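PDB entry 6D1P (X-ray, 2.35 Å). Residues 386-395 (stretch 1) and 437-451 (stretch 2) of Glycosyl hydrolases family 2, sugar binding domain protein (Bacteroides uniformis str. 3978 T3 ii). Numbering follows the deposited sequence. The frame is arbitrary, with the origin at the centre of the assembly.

Stretch 1 386-395: EIPWCRGGLG
Stretch 2 (437-451) TFEKDSIRAFMGELH

No direct hydrogen bond joins the two stretches; the contact is apolar, centred on the indole of W389, and its polar links run through two waters near T437. Stretch 2 enters as an irregular segment, T437 to E439, with E439 at the N-cap, and becomes a helix from K440 that continues beyond H451, its backbone bonds running from I443 N to E439 O (3.0 Å) through H451 N to M447 O (2.9 Å). Stretch 1 is mostly loop and turns a corner at R391 (phi/psi 72/160). From I387 to G393 it runs broadly against stretch 2: CA of I387 lies 10.3 Å from CA of L450, CA of W389 9.9 Å from CA of M447 and CA of G393 5.9 Å from CA of F438; at the next residue the order reverses, CA of L394 lying 6.6 Å from CA of I443. Long side chains span the wide end; at the close end the backbone of G393 lies against the F438 side chain.

W389 (phi/psi -76/85, chi1 t, chi2 18°) points toward the helix and gives the largest covered area. F446 (t, chi2 61°) turns its edge to one face of the indole, CD2 to W389 CH2 3.6 Å, with six-membered ring centroids 5.2 Å apart and planes at 72°, so ring hydrogens meet the pi cloud. M447 (t, p, p) leaves its CA sideways, but its end curls back to place CE 3.4 Å from W389 CZ3; its SD is 5.0 Å from the six-membered ring centroid, obliquely. I443 (m, t) brings CG2 to 3.9 Å from W389 CH2, and L450 (m, t) brings CD1 to 3.7 Å from W389 CE3. L450 CD1 also meets I387 CD1 (p, t) at 4.0 Å. W389 NE1 donates to G393 O at 3.2 Å (N-H...O angle 147°), tying the ring to the turn, and is also hydrogen-bonded elsewhere in the structure.

L394 (phi/psi -162/131, t, p) also points toward the helix, with CD1 3.6 Å from F446 CD2, CB 4.1 Å from I443 CG1 and CD2 3.7 Å from S442 O. G393 (114/-125) has backbone angles that call for glycine; an ideal CB would also lie 3.6 Å from F438 CD1. Its bare CA sits 3.7 Å from CE1 of F438 (t, chi2 87°).

At the helix start, S442 OG (chi1 m) donates to E439 OE1 at 2.7 Å. Water 1 donates to G392 O (2.7 Å) and T437 O (3.2 Å), although, counting atoms elsewhere in the structure, it has more acceptors in reach than protons, so these bonds need not all be made at once; water 2 donates to L394 O (3.0 Å) and T437 O (3.1 Å).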

# COMPACT_ATOMS: atom_id res chain seq x y z
N GLU A 386 -12.05 -12.93 -26.39
CA GLU A 386 -11.31 -14.11 -25.96
C GLU A 386 -11.31 -14.23 -24.44
O GLU A 386 -11.54 -13.25 -23.72
CB GLU A 386 -9.85 -14.09 -26.45
CG GLU A 386 -8.97 -13.03 -25.80
CD GLU A 386 -7.70 -12.76 -26.60
OE1 GLU A 386 -7.76 -12.80 -27.87
OE2 GLU A 386 -6.65 -12.48 -25.97
N ILE A 387 -11.00 -15.44 -23.96
CA ILE A 387 -10.78 -15.68 -22.53
C ILE A 387 -9.36 -15.30 -22.13
O ILE A 387 -8.45 -15.32 -22.97
CB ILE A 387 -11.06 -17.14 -22.15
CG1 ILE A 387 -10.27 -18.11 -23.04
CG2 ILE A 387 -12.54 -17.41 -22.13
CD1 ILE A 387 -10.08 -19.48 -22.39
N PRO A 388 -9.13 -14.98 -20.85
CA PRO A 388 -7.80 -14.49 -20.46
C PRO A 388 -6.78 -15.59 -20.19
O PRO A 388 -5.97 -15.47 -19.25
CB PRO A 388 -8.10 -13.65 -19.20
CG PRO A 388 -9.39 -14.14 -18.68
CD PRO A 388 -10.11 -14.89 -19.75
N TRP A 389 -6.79 -16.65 -21.00
CA TRP A 389 -5.67 -17.60 -21.02
C TRP A 389 -4.54 -16.92 -21.80
O TRP A 389 -4.36 -17.09 -23.00
CB TRP A 389 -6.07 -18.93 -21.63
CG TRP A 389 -5.03 -19.98 -21.41
CD1 TRP A 389 -4.03 -19.95 -20.48
CD2 TRP A 389 -4.86 -21.21 -22.14
NE1 TRP A 389 -3.26 -21.08 -20.58
CE2 TRP A 389 -3.75 -21.87 -21.59
CE3 TRP A 389 -5.55 -21.81 -23.20
CZ2 TRP A 389 -3.30 -23.10 -22.06
CZ3 TRP A 389 -5.10 -23.03 -23.67
CH2 TRP A 389 -3.99 -23.67 -23.09
N CYS A 390 -3.78 -16.11 -21.08
CA CYS A 390 -2.86 -15.14 -21.68
C CYS A 390 -1.50 -15.27 -21.00
O CYS A 390 -1.31 -14.75 -19.89
CB CYS A 390 -3.44 -13.74 -21.55
SG CYS A 390 -2.45 -12.40 -22.21
N ARG A 391 -0.58 -15.98 -21.66
CA ARG A 391 0.81 -16.19 -21.25
C ARG A 391 0.96 -17.12 -20.05
O ARG A 391 -0.01 -17.40 -19.33
CB ARG A 391 1.51 -14.86 -20.94
CG ARG A 391 1.71 -13.95 -22.16
CD ARG A 391 2.46 -12.66 -21.82
NE ARG A 391 2.66 -11.88 -23.04
CZ ARG A 391 3.28 -10.71 -23.10
NH1 ARG A 391 3.79 -10.15 -22.00
NH2 ARG A 391 3.41 -10.10 -24.28
N GLY A 392 2.17 -17.67 -19.89
CA GLY A 392 2.63 -18.26 -18.65
C GLY A 392 2.74 -19.77 -18.65
O GLY A 392 3.45 -20.32 -17.79
N GLY A 393 2.06 -20.45 -19.56
CA GLY A 393 2.04 -21.90 -19.57
C GLY A 393 0.66 -22.44 -19.28
O GLY A 393 -0.31 -22.07 -19.93
N LEU A 394 0.56 -23.31 -18.27
CA LEU A 394 -0.69 -23.99 -17.99
C LEU A 394 -0.63 -24.52 -16.56
O LEU A 394 0.36 -25.15 -16.18
CB LEU A 394 -0.93 -25.12 -18.99
CG LEU A 394 -2.12 -26.07 -18.75
CD1 LEU A 394 -3.46 -25.37 -18.97
CD2 LEU A 394 -2.00 -27.29 -19.63
N GLY A 395 -1.69 -24.26 -15.79
CA GLY A 395 -1.72 -24.62 -14.39
C GLY A 395 -2.49 -25.90 -14.12
O GLY A 395 -2.79 -26.68 -15.03
N THR A 437 7.65 -26.11 -15.20
CA THR A 437 7.48 -26.89 -16.41
C THR A 437 6.81 -26.05 -17.49
O THR A 437 6.16 -25.05 -17.22
CB THR A 437 6.60 -28.11 -16.16
OG1 THR A 437 5.23 -27.68 -16.05
CG2 THR A 437 7.02 -28.84 -14.87
N PHE A 438 6.97 -26.51 -18.71
CA PHE A 438 6.24 -25.97 -19.85
C PHE A 438 6.06 -27.12 -20.83
O PHE A 438 7.03 -27.54 -21.47
CB PHE A 438 6.98 -24.81 -20.47
CG PHE A 438 6.21 -24.12 -21.53
CD1 PHE A 438 5.33 -23.09 -21.20
CD2 PHE A 438 6.31 -24.52 -22.87
CE1 PHE A 438 4.60 -22.44 -22.20
CE2 PHE A 438 5.58 -23.89 -23.86
CZ PHE A 438 4.72 -22.85 -23.53
N GLU A 439 4.84 -27.64 -20.94
CA GLU A 439 4.55 -28.87 -21.67
C GLU A 439 3.72 -28.52 -22.90
O GLU A 439 2.51 -28.31 -22.81
CB GLU A 439 3.82 -29.85 -20.76
CG GLU A 439 4.69 -30.34 -19.61
CD GLU A 439 3.89 -31.03 -18.51
OE1 GLU A 439 2.64 -31.09 -18.60
OE2 GLU A 439 4.53 -31.52 -17.54
N LYS A 440 4.38 -28.47 -24.06
CA LYS A 440 3.66 -28.08 -25.26
C LYS A 440 2.50 -29.04 -25.53
O LYS A 440 1.42 -28.60 -25.94
CB LYS A 440 4.60 -28.03 -26.46
CG LYS A 440 5.72 -27.06 -26.28
CD LYS A 440 6.57 -26.98 -27.54
CE LYS A 440 7.48 -25.77 -27.46
NZ LYS A 440 8.32 -25.62 -28.68
N ASP A 441 2.71 -30.34 -25.26
CA ASP A 441 1.68 -31.33 -25.58
C ASP A 441 0.48 -31.19 -24.66
O ASP A 441 -0.66 -31.35 -25.10
CB ASP A 441 2.27 -32.75 -25.54
CG ASP A 441 2.97 -33.08 -24.21
OD1 ASP A 441 2.84 -32.33 -23.21
OD2 ASP A 441 3.67 -34.12 -24.18
N SER A 442 0.72 -30.88 -23.38
CA SER A 442 -0.38 -30.61 -22.46
C SER A 442 -1.12 -29.35 -22.86
O SER A 442 -2.34 -29.26 -22.69
CB SER A 442 0.15 -30.47 -21.03
OG SER A 442 0.94 -31.58 -20.68
N ILE A 443 -0.41 -28.34 -23.36
CA ILE A 443 -1.07 -27.12 -23.80
C ILE A 443 -1.91 -27.40 -25.04
O ILE A 443 -3.08 -27.01 -25.12
CB ILE A 443 -0.02 -26.01 -24.05
CG1 ILE A 443 0.60 -25.59 -22.72
CG2 ILE A 443 -0.66 -24.81 -24.72
CD1 ILE A 443 1.81 -24.70 -22.87
N ARG A 444 -1.33 -28.11 -26.02
CA ARG A 444 -2.12 -28.59 -27.16
C ARG A 444 -3.39 -29.29 -26.69
O ARG A 444 -4.49 -28.98 -27.14
CB ARG A 444 -1.28 -29.54 -28.03
CG ARG A 444 -0.79 -28.96 -29.33
CD ARG A 444 -0.22 -30.05 -30.25
NE ARG A 444 -1.22 -30.69 -31.10
CZ ARG A 444 -1.75 -30.13 -32.18
NH1 ARG A 444 -1.41 -28.90 -32.54
NH2 ARG A 444 -2.64 -30.79 -32.92
N ALA A 445 -3.24 -30.24 -25.76
CA ALA A 445 -4.37 -31.04 -25.33
C ALA A 445 -5.47 -30.17 -24.74
O ALA A 445 -6.65 -30.33 -25.05
CB ALA A 445 -3.92 -32.09 -24.31
N PHE A 446 -5.09 -29.23 -23.87
CA PHE A 446 -6.10 -28.36 -23.27
C PHE A 446 -6.64 -27.35 -24.28
O PHE A 446 -7.83 -27.03 -24.27
CB PHE A 446 -5.53 -27.66 -22.04
CG PHE A 446 -6.54 -26.86 -21.28
CD1 PHE A 446 -7.64 -27.47 -20.71
CD2 PHE A 446 -6.39 -25.49 -21.13
CE1 PHE A 446 -8.58 -26.73 -20.01
CE2 PHE A 446 -7.32 -24.74 -20.43
CZ PHE A 446 -8.42 -25.37 -19.88
N MET A 447 -5.78 -26.85 -25.17
CA MET A 447 -6.28 -26.00 -26.24
C MET A 447 -7.32 -26.73 -27.07
O MET A 447 -8.37 -26.16 -27.41
CB MET A 447 -5.13 -25.53 -27.14
CG MET A 447 -5.54 -24.47 -28.15
SD MET A 447 -5.97 -22.90 -27.36
CE MET A 447 -4.33 -22.30 -26.95
N GLY A 448 -7.07 -28.00 -27.39
CA GLY A 448 -8.03 -28.76 -28.19
C GLY A 448 -9.32 -29.02 -27.45
O GLY A 448 -10.39 -29.03 -28.06
N GLU A 449 -9.24 -29.23 -26.13
CA GLU A 449 -10.46 -29.35 -25.34
C GLU A 449 -11.28 -28.07 -25.38
O GLU A 449 -12.51 -28.10 -25.49
CB GLU A 449 -10.12 -29.71 -23.88
CG GLU A 449 -11.34 -29.73 -22.96
CD GLU A 449 -11.02 -29.95 -21.47
OE1 GLU A 449 -9.89 -30.38 -21.12
OE2 GLU A 449 -11.92 -29.71 -20.65
N LEU A 450 -10.61 -26.92 -25.27
CA LEU A 450 -11.30 -25.63 -25.29
C LEU A 450 -11.93 -25.37 -26.65
O LEU A 450 -13.07 -24.91 -26.72
CB LEU A 450 -10.35 -24.49 -24.90
CG LEU A 450 -9.95 -24.39 -23.42
CD1 LEU A 450 -8.93 -23.26 -23.18
CD2 LEU A 450 -11.17 -24.19 -22.52
N HIS A 451 -11.22 -25.68 -27.73
CA HIS A 451 -11.82 -25.51 -29.06
C HIS A 451 -13.09 -26.34 -29.20
O HIS A 451 -14.11 -25.84 -29.70
CB HIS A 451 -10.82 -25.88 -30.15
CG HIS A 451 -11.44 -26.00 -31.50
ND1 HIS A 451 -11.64 -24.92 -32.33
CD2 HIS A 451 -11.93 -27.08 -32.17
CE1 HIS A 451 -12.21 -25.33 -33.45
NE2 HIS A 451 -12.39 -26.63 -33.38
O HOH W 1 5.54 -21.92 -17.42
O HOH W 2 3.08 -25.05 -17.42